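Local coordinates for protein Asp/Glu-specific dipeptidyl-peptidase (Flavobacterium psychrophilum, PDB 5JXF) that removes dipeptides from the N-terminus of oligopeptides as a serine peptidase, with strict specificity for Asp or Glu at the P1 position, at residues I219-W231 with K337-I349. Numbering follows the deposited sequence.
With ARG (arginine), chain E; ASP (aspartic acid), chain F.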
loop_
_atom_site.group_PDB
_atom_site.type_symbol
_atom_site.label_atom_id
_atom_site.label_comp_id
_atom_site.label_asym_id
_atom_site.label_seq_id
_atom_site.Cartn_x
_atom_site.Cartn_y
_atom_site.Cartn_z
ATOM N N ILE A 219 -21.242 -1.520 -0.875
ATOM C CA ILE A 219 -21.090 -0.529 0.193
ATOM C C ILE A 219 -20.836 -1.227 1.532
ATOM O O ILE A 219 -19.946 -0.816 2.279
ATOM C CB ILE A 219 -22.301 0.408 0.262
ATOM C CG1 ILE A 219 -22.441 1.136 -1.087
ATOM C CG2 ILE A 219 -22.129 1.433 1.376
ATOM C CD1 ILE A 219 -23.680 2.002 -1.186
ATOM N N GLY A 220 -21.583 -2.302 1.809
ATOM C CA GLY A 220 -21.473 -3.062 3.059
ATOM C C GLY A 220 -20.093 -3.635 3.351
ATOM O O GLY A 220 -19.653 -3.684 4.505
ATOM N N LYS A 221 -19.399 -4.094 2.311
ATOM C CA LYS A 221 -18.020 -4.533 2.483
ATOM C C LYS A 221 -17.147 -4.033 1.328
ATOM O O LYS A 221 -16.394 -4.793 0.720
ATOM C CB LYS A 221 -17.953 -6.056 2.614
ATOM C CG LYS A 221 -18.816 -6.829 1.634
ATOM C CD LYS A 221 -18.973 -8.281 2.079
ATOM C CE LYS A 221 -17.623 -8.919 2.369
ATOM N NZ LYS A 221 -17.700 -10.400 2.464
ATOM N N PHE A 222 -17.259 -2.740 1.042
ATOM C CA PHE A 222 -16.402 -2.085 0.061
ATOM C C PHE A 222 -14.943 -2.437 0.271
ATOM O O PHE A 222 -14.384 -2.166 1.328
ATOM C CB PHE A 222 -16.577 -0.562 0.121
ATOM C CG PHE A 222 -15.828 0.179 -0.985
ATOM C CD1 PHE A 222 -16.075 -0.108 -2.319
ATOM C CD2 PHE A 222 -14.885 1.146 -0.686
ATOM C CE1 PHE A 222 -15.390 0.575 -3.354
ATOM C CE2 PHE A 222 -14.221 1.834 -1.704
ATOM C CZ PHE A 222 -14.474 1.539 -3.038
ATOM N N GLY A 223 -14.326 -3.050 -0.735
ATOM C CA GLY A 223 -12.934 -3.454 -0.619
ATOM C C GLY A 223 -12.734 -4.886 -0.152
ATOM O O GLY A 223 -11.619 -5.413 -0.215
ATOM N N SER A 224 -13.819 -5.510 0.306
ATOM C CA SER A 224 -13.810 -6.908 0.754
ATOM C C SER A 224 -12.568 -7.243 1.570
ATOM O O SER A 224 -12.274 -6.596 2.580
ATOM C CB SER A 224 -13.903 -7.861 -0.446
ATOM O OG SER A 224 -15.234 -7.993 -0.917
ATOM N N ASP A 225 -11.817 -8.230 1.095
ATOM C CA ASP A 225 -10.667 -8.712 1.829
ATOM C C ASP A 225 -9.414 -7.855 1.647
ATOM O O ASP A 225 -8.535 -7.851 2.512
ATOM C CB ASP A 225 -10.396 -10.158 1.444
ATOM C CG ASP A 225 -11.552 -11.074 1.818
ATOM O OD1 ASP A 225 -12.526 -10.592 2.454
ATOM O OD2 ASP A 225 -11.489 -12.275 1.483
ATOM N N THR A 226 -9.324 -7.110 0.549
ATOM C CA THR A 226 -8.191 -6.202 0.389
ATOM C C THR A 226 -8.164 -5.172 1.515
ATOM O O THR A 226 -7.144 -4.999 2.174
ATOM C CB THR A 226 -8.227 -5.482 -0.980
ATOM O OG1 THR A 226 -8.133 -6.466 -2.014
ATOM C CG2 THR A 226 -7.068 -4.497 -1.101
ATOM N N ASP A 227 -9.304 -4.536 1.767
ATOM C CA ASP A 227 -9.419 -3.517 2.806
ATOM C C ASP A 227 -9.765 -4.028 4.227
ATOM O O ASP A 227 -9.813 -3.241 5.171
ATOM C CB ASP A 227 -10.473 -2.490 2.385
ATOM C CG ASP A 227 -9.934 -1.500 1.347
ATOM O OD1 ASP A 227 -8.846 -1.770 0.822
ATOM O OD2 ASP A 227 -10.600 -0.479 1.057
ATOM N N ASN A 228 -10.034 -5.316 4.378
ATOM C CA ASN A 228 -10.313 -5.868 5.716
ATOM C C ASN A 228 -9.121 -5.657 6.647
ATOM O O ASN A 228 -7.973 -5.854 6.240
ATOM C CB ASN A 228 -10.640 -7.349 5.623
ATOM C CG ASN A 228 -11.321 -7.887 6.897
ATOM O OD1 ASN A 228 -11.979 -7.144 7.640
ATOM N ND2 ASN A 228 -11.150 -9.171 7.147
ATOM N N TRP A 229 -9.400 -5.238 7.883
ATOM C CA TRP A 229 -8.368 -4.886 8.880
ATOM C C TRP A 229 -7.463 -3.718 8.449
ATOM O O TRP A 229 -6.379 -3.568 8.981
ATOM C CB TRP A 229 -7.466 -6.079 9.225
ATOM C CG TRP A 229 -8.193 -7.301 9.646
ATOM C CD1 TRP A 229 -8.462 -8.395 8.882
ATOM C CD2 TRP A 229 -8.742 -7.568 10.939
ATOM N NE1 TRP A 229 -9.146 -9.330 9.614
ATOM C CE2 TRP A 229 -9.328 -8.851 10.883
ATOM C CE3 TRP A 229 -8.789 -6.852 12.139
ATOM C CZ2 TRP A 229 -9.981 -9.428 11.985
ATOM C CZ3 TRP A 229 -9.430 -7.434 13.244
ATOM C CH2 TRP A 229 -10.011 -8.711 13.154
ATOM N N VAL A 230 -7.912 -2.890 7.515
ATOM C CA VAL A 230 -7.054 -1.838 6.958
ATOM C C VAL A 230 -7.641 -0.433 7.124
ATOM O O VAL A 230 -8.825 -0.217 6.877
ATOM C CB VAL A 230 -6.787 -2.081 5.454
ATOM C CG1 VAL A 230 -6.256 -0.817 4.798
ATOM C CG2 VAL A 230 -5.805 -3.246 5.247
ATOM N N TRP A 231 -6.820 0.494 7.607
ATOM C CA TRP A 231 -7.100 1.921 7.554
ATOM C C TRP A 231 -6.107 2.579 6.552
ATOM O O TRP A 231 -4.949 2.167 6.482
ATOM C CB TRP A 231 -6.938 2.559 8.929
ATOM C CG TRP A 231 -7.228 4.028 8.928
ATOM C CD1 TRP A 231 -6.322 5.051 8.953
ATOM C CD2 TRP A 231 -8.520 4.634 8.904
ATOM N NE1 TRP A 231 -6.975 6.259 8.939
ATOM C CE2 TRP A 231 -8.325 6.031 8.904
ATOM C CE3 TRP A 231 -9.823 4.131 8.885
ATOM C CZ2 TRP A 231 -9.383 6.926 8.863
ATOM C CZ3 TRP A 231 -10.869 5.023 8.840
ATOM C CH2 TRP A 231 -10.645 6.405 8.835
ATOM N N LYS A 337 -19.790 -18.144 4.433
ATOM C CA LYS A 337 -18.775 -19.108 4.841
ATOM C C LYS A 337 -17.369 -18.641 4.460
ATOM O O LYS A 337 -16.428 -18.859 5.217
ATOM C CB LYS A 337 -19.059 -20.490 4.239
ATOM C CG LYS A 337 -20.391 -21.092 4.675
ATOM C CD LYS A 337 -20.544 -22.514 4.152
ATOM C CE LYS A 337 -20.507 -22.556 2.636
ATOM N NZ LYS A 337 -20.809 -23.910 2.080
ATOM N N TYR A 338 -17.224 -17.992 3.302
ATOM C CA TYR A 338 -15.919 -17.469 2.878
ATOM C C TYR A 338 -15.453 -16.312 3.772
ATOM O O TYR A 338 -14.321 -16.320 4.259
ATOM C CB TYR A 338 -15.963 -17.015 1.411
ATOM C CG TYR A 338 -14.644 -16.480 0.885
ATOM C CD1 TYR A 338 -14.281 -15.150 1.075
ATOM C CD2 TYR A 338 -13.764 -17.304 0.191
ATOM C CE1 TYR A 338 -13.082 -14.659 0.588
ATOM C CE2 TYR A 338 -12.555 -16.818 -0.303
ATOM C CZ TYR A 338 -12.220 -15.500 -0.092
ATOM O OH TYR A 338 -11.031 -15.011 -0.573
ATOM N N ALA A 339 -16.326 -15.326 3.982
ATOM C CA ALA A 339 -15.993 -14.142 4.781
ATOM C C ALA A 339 -15.537 -14.480 6.212
ATOM O O ALA A 339 -14.597 -13.872 6.730
ATOM C CB ALA A 339 -17.187 -13.198 4.830
ATOM N N GLY A 340 -16.215 -15.430 6.852
ATOM C CA GLY A 340 -15.817 -15.876 8.174
ATOM C C GLY A 340 -14.398 -16.406 8.201
ATOM O O GLY A 340 -13.567 -15.932 8.976
ATOM N N VAL A 341 -14.131 -17.385 7.341
ATOM C CA VAL A 341 -12.806 -17.991 7.199
ATOM C C VAL A 341 -11.729 -16.967 6.858
ATOM O O VAL A 341 -10.668 -16.946 7.489
ATOM C CB VAL A 341 -12.812 -19.097 6.114
ATOM C CG1 VAL A 341 -11.393 -19.514 5.751
ATOM C CG2 VAL A 341 -13.615 -20.305 6.601
ATOM N N ALA A 342 -12.024 -16.118 5.873
ATOM C CA ALA A 342 -11.087 -15.111 5.359
ATOM C C ALA A 342 -10.689 -14.065 6.407
ATOM O O ALA A 342 -9.542 -13.632 6.470
ATOM C CB ALA A 342 -11.695 -14.415 4.130
ATOM N N ASN A 343 -11.647 -13.671 7.228
ATOM C CA ASN A 343 -11.439 -12.668 8.261
ATOM C C ASN A 343 -10.344 -13.034 9.263
ATOM O O ASN A 343 -9.469 -12.222 9.560
ATOM C CB ASN A 343 -12.749 -12.424 9.011
ATOM C CG ASN A 343 -12.678 -11.213 9.905
ATOM O OD1 ASN A 343 -12.204 -10.146 9.494
ATOM N ND2 ASN A 343 -13.138 -11.368 11.147
ATOM N N TYR A 344 -10.391 -14.257 9.788
ATOM C CA TYR A 344 -9.351 -14.710 10.711
ATOM C C TYR A 344 -8.031 -15.060 10.004
ATOM O O TYR A 344 -6.953 -14.899 10.579
ATOM C CB TYR A 344 -9.856 -15.906 11.525
ATOM C CG TYR A 344 -10.810 -15.462 12.599
ATOM C CD1 TYR A 344 -10.338 -14.835 13.743
ATOM C CD2 TYR A 344 -12.176 -15.608 12.446
ATOM C CE1 TYR A 344 -11.192 -14.401 14.732
ATOM C CE2 TYR A 344 -13.050 -15.172 13.437
ATOM C CZ TYR A 344 -12.544 -14.573 14.579
ATOM O OH TYR A 344 -13.386 -14.133 15.573
ATOM N N TRP A 345 -8.119 -15.535 8.765
ATOM C CA TRP A 345 -6.917 -15.807 7.980
ATOM C C TRP A 345 -6.060 -14.554 7.888
ATOM O O TRP A 345 -4.850 -14.586 8.134
ATOM C CB TRP A 345 -7.265 -16.295 6.579
ATOM C CG TRP A 345 -6.120 -16.124 5.616
ATOM C CD1 TRP A 345 -4.996 -16.909 5.517
ATOM C CD2 TRP A 345 -5.974 -15.093 4.622
ATOM N NE1 TRP A 345 -4.169 -16.427 4.523
ATOM C CE2 TRP A 345 -4.747 -15.318 3.958
ATOM C CE3 TRP A 345 -6.764 -14.005 4.228
ATOM C CZ2 TRP A 345 -4.289 -14.493 2.923
ATOM C CZ3 TRP A 345 -6.311 -13.189 3.197
ATOM C CH2 TRP A 345 -5.084 -13.439 2.558
ATOM N N LYS A 346 -6.698 -13.441 7.555
ATOM C CA LYS A 346 -5.954 -12.201 7.467
ATOM C C LYS A 346 -5.614 -11.659 8.845
ATOM O O LYS A 346 -4.525 -11.109 9.018
ATOM C CB LYS A 346 -6.713 -11.145 6.671
ATOM C CG LYS A 346 -5.830 -9.964 6.275
ATOM C CD LYS A 346 -6.596 -8.931 5.478
ATOM C CE LYS A 346 -5.644 -7.930 4.764
ATOM N NZ LYS A 346 -6.451 -6.774 4.176
ATOM N N LYS A 347 -6.524 -11.814 9.822
ATOM C CA LYS A 347 -6.248 -11.333 11.178
ATOM C C LYS A 347 -4.936 -11.917 11.679
ATOM O O LYS A 347 -4.091 -11.213 12.249
ATOM C CB LYS A 347 -7.386 -11.690 12.178
ATOM C CG LYS A 347 -7.124 -11.135 13.571
ATOM C CD LYS A 347 -7.888 -11.882 14.667
ATOM C CE LYS A 347 -7.441 -11.442 16.056
ATOM N NZ LYS A 347 -8.359 -11.951 17.103
ATOM N N TRP A 348 -4.778 -13.218 11.462
ATOM C CA TRP A 348 -3.656 -13.954 12.015
ATOM C C TRP A 348 -2.342 -13.513 11.355
ATOM O O TRP A 348 -1.298 -13.462 12.008
ATOM C CB TRP A 348 -3.891 -15.458 11.862
ATOM C CG TRP A 348 -4.998 -15.963 12.799
ATOM C CD1 TRP A 348 -5.381 -15.405 13.980
ATOM C CD2 TRP A 348 -5.841 -17.108 12.606
ATOM N NE1 TRP A 348 -6.408 -16.128 14.537
ATOM C CE2 TRP A 348 -6.707 -17.180 13.716
ATOM C CE3 TRP A 348 -5.948 -18.075 11.603
ATOM C CZ2 TRP A 348 -7.663 -18.180 13.851
ATOM C CZ3 TRP A 348 -6.897 -19.068 11.742
ATOM C CH2 TRP A 348 -7.738 -19.116 12.858
ATOM N N ILE A 349 -2.406 -13.175 10.072
ATOM C CA ILE A 349 -1.239 -12.616 9.382
ATOM C C ILE A 349 -0.798 -11.339 10.107
ATOM O O ILE A 349 0.343 -11.250 10.571
ATOM C CB ILE A 349 -1.553 -12.361 7.895
ATOM C CG1 ILE A 349 -1.733 -13.707 7.185
ATOM C CG2 ILE A 349 -0.479 -11.482 7.214
ATOM C CD1 ILE A 349 -2.295 -13.614 5.788
HETATM N N ARG E . -12.654 -7.421 10.045
HETATM C CA ARG E . -14.018 -7.365 10.550
HETATM C C ARG E . -14.048 -8.006 11.942
HETATM O O ARG E . -13.652 -9.157 12.100
HETATM C CB ARG E . -14.985 -8.069 9.590
HETATM C CG ARG E . -15.115 -7.397 8.214
HETATM C CD ARG E . -16.017 -8.201 7.274
HETATM N NE ARG E . -15.517 -9.558 7.073
HETATM C CZ ARG E . -14.695 -9.918 6.083
HETATM N NH1 ARG E . -14.284 -9.020 5.188
HETATM N NH2 ARG E . -14.285 -11.182 5.980
HETATM N N ASP F . -14.484 -7.254 12.949
HETATM C CA ASP F . -14.467 -7.731 14.336
HETATM C C ASP F . -15.775 -8.334 14.814
HETATM O O ASP F . -16.224 -8.065 15.932
HETATM C CB ASP F . -14.051 -6.592 15.284
HETATM C CG ASP F . -12.540 -6.450 15.418
HETATM O OD1 ASP F . -11.824 -7.429 15.145
HETATM O OD2 ASP F . -12.063 -5.363 15.813
#
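The indole of Trp-229 lies between Lys-347 and the bound dipeptide: CB and CG of Lys-347 pack on one face, CG as a CH-pi contact 4.0 Å from the centroid of the six-membered ring, while N of the bound arginine sits over the other. At the ring's edge, Trp-229 NE1 donates to Asn-343 O (2.9 Å), a carbonyl that also accepts the helical bond from Lys-347 N, and CD1 runs against the aliphatic chain of Lys-346. The Tyr-338 ring and the Asp-225 carboxylate are nearly coplanar, OD2 meeting the ring edge at CE1, with a weak bond from the hydroxyl. The two asparagines form the polar centre. Asn-228 ND2 gives Asn-343 OD1 an almost straight bond (2.8 Å, 174°) on a lone pair, their amide planes 32° apart. Asn-228 OD1 and Asn-343 OD1, the latter 2.8 Å from N of the arginine, both accept from that amino group, a grip on the substrate N-terminus suited to a dipeptidyl-peptidase; the arginine is also hydrogen-bonded to Asp-679 OD1. Lys-346 runs out fully extended, its CG turned opposite the backbone N (chi1 -166°), which carries NZ across to the backbone of residues 225-228, where it bonds Asn-228 O (2.7 Å) and Asp-225 O (2.9 Å), tying down the loop that carries Asn-228. A leucine in place of Trp-229 would probably leave Asn-343 O without its indole donor and open a gap between Lys-347 and the dipeptide. Trp-229 and Lys-347 also touch Arg-680 on strand 673-680, the residue implicated by similarity in P1 specificity, and Lys-347 NZ continues to a salt bridge with Asp-688. Helix 328-357 thus closes one side of the substrate pocket against the backbone around 225-230, its Tyr-338 and Val-341 resting on Leu-317 of helix 295-325.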